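PDB 2BBR: viral CASP8 and FADD-like apoptosis regulator from Molluscum contagiosum virus subtype 1, which blocks death-receptor-induced apoptosis by interfering with caspase-8 recruitment and activation at the death-inducing signaling complex, and suppresses host NF-kappa-B activation. Local coordinates for residues 142-146 / 147-151. Residues are numbered along the deposited sequence; the frame is centred on the assembly and turned at random.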
loop_
_atom_site.group_PDB
_atom_site.type_symbol
_atom_site.label_atom_id
_atom_site.label_comp_id
_atom_site.label_asym_id
_atom_site.label_seq_id
_atom_site.Cartn_x
_atom_site.Cartn_y
_atom_site.Cartn_z
ATOM N N ALA A 142 -11.458 0.163 5.105
ATOM C CA ALA A 142 -12.699 0.212 5.872
ATOM C C ALA A 142 -12.506 1.060 7.131
ATOM O O ALA A 142 -13.371 1.864 7.488
ATOM C CB ALA A 142 -13.148 -1.194 6.240
ATOM N N LEU A 143 -11.375 0.880 7.804
ATOM C CA LEU A 143 -11.080 1.659 9.002
ATOM C C LEU A 143 -10.896 3.131 8.640
ATOM O O LEU A 143 -11.346 4.015 9.368
ATOM C CB LEU A 143 -9.817 1.126 9.687
ATOM C CG LEU A 143 -9.938 -0.252 10.346
ATOM C CD1 LEU A 143 -8.552 -0.798 10.649
ATOM C CD2 LEU A 143 -10.777 -0.164 11.611
ATOM N N GLU A 144 -10.236 3.393 7.515
ATOM C CA GLU A 144 -10.023 4.764 7.060
ATOM C C GLU A 144 -11.350 5.443 6.762
ATOM O O GLU A 144 -11.560 6.608 7.095
ATOM C CB GLU A 144 -9.223 4.789 5.756
ATOM C CG GLU A 144 -7.724 4.685 5.869
ATOM C CD GLU A 144 -7.058 4.814 4.509
ATOM O OE1 GLU A 144 -7.487 5.685 3.715
ATOM O OE2 GLU A 144 -6.112 4.052 4.239
ATOM N N ASN A 145 -12.244 4.705 6.116
ATOM C CA ASN A 145 -13.519 5.263 5.710
ATOM C C ASN A 145 -14.446 5.708 6.827
ATOM O O ASN A 145 -15.344 6.519 6.587
ATOM C CB ASN A 145 -14.225 4.303 4.744
ATOM C CG ASN A 145 -13.499 4.195 3.413
ATOM O OD1 ASN A 145 -12.708 5.072 3.060
ATOM N ND2 ASN A 145 -13.771 3.131 2.662
ATOM N N VAL A 146 -14.233 5.200 8.038
ATOM C CA VAL A 146 -15.045 5.621 9.176
ATOM C C VAL A 146 -14.220 6.502 10.118
ATOM O O VAL A 146 -14.677 6.868 11.201
ATOM C CB VAL A 146 -15.627 4.421 9.967
ATOM C CG1 VAL A 146 -16.540 3.603 9.067
ATOM C CG2 VAL A 146 -14.512 3.564 10.531
ATOM N N GLY A 147 -13.003 6.838 9.698
ATOM C CA GLY A 147 -12.151 7.706 10.492
ATOM C C GLY A 147 -11.351 7.097 11.626
ATOM O O GLY A 147 -10.826 7.835 12.463
ATOM N N LEU A 148 -11.240 5.774 11.674
ATOM C CA LEU A 148 -10.476 5.138 12.745
ATOM C C LEU A 148 -8.966 5.198 12.524
ATOM O O LEU A 148 -8.194 5.176 13.489
ATOM C CB LEU A 148 -10.932 3.693 12.947
ATOM C CG LEU A 148 -12.227 3.582 13.763
ATOM C CD1 LEU A 148 -12.759 2.163 13.717
ATOM C CD2 LEU A 148 -11.966 4.007 15.203
ATOM N N VAL A 149 -8.547 5.256 11.263
ATOM C CA VAL A 149 -7.131 5.374 10.929
ATOM C C VAL A 149 -6.987 6.328 9.750
ATOM O O VAL A 149 -7.944 6.582 9.017
ATOM C CB VAL A 149 -6.477 4.020 10.537
ATOM C CG1 VAL A 149 -6.632 3.014 11.659
ATOM C CG2 VAL A 149 -7.078 3.498 9.255
ATOM N N SER A 150 -5.785 6.861 9.588
ATOM C CA SER A 150 -5.477 7.774 8.498
ATOM C C SER A 150 -3.966 7.745 8.344
ATOM O O SER A 150 -3.274 7.125 9.149
ATOM C CB SER A 150 -5.922 9.189 8.849
ATOM O OG SER A 150 -5.072 9.721 9.848
ATOM N N PRO A 151 -3.428 8.413 7.314
ATOM C CA PRO A 151 -1.972 8.405 7.140
ATOM C C PRO A 151 -1.208 8.999 8.328
ATOM O O PRO A 151 -0.015 8.740 8.498
ATOM C CB PRO A 151 -1.777 9.206 5.854
ATOM C CG PRO A 151 -3.035 8.900 5.086
ATOM C CD PRO A 151 -4.092 9.027 6.151
HETATM O O HOH W 1 -9.742 8.394 8.069
#
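A Schellman motif ends helix 136-145 of the second death effector domain, and L148 and G147 close it by turning their amides back to L143 and E144. L148 N donates to L143 O at 2.9 Å, whereas G147 N reaches E144 O at 3.0 Å from above the carbonyl plane, 66° out of it. G147 is the C-prime residue; its positive phi (82°) reverses the chain. A water donates to both E144 O and V149 O, bridging the last helical turn and the loop that follows. The same V149 O receives a CA-H...O contact from E144 CA at 3.4 Å. Apolar groups pack along the reversal: L143 CD2 meets L148 CD1 at 3.7 Å, and V146 CG2 lies against the same methyl at 3.9 Å. V149 sets CG2, held between its own backbone N and carbonyl carbon (chi1 -58°), against L143 CB and, at 3.6 Å, against E144 CG, the E144 side chain crossing it at about a right angle. Beyond CG the extended glutamate carries OE2 to R97 (salt bridge) and the Y96 hydroxyl (hydrogen bond), both on helix 95-104, while L143 and V149 also touch L157 of helix 155-163. The L143-L148 contact is the apolar pair that accompanies a Schellman C-cap, here leading from one helix of the death-fold bundle towards the next.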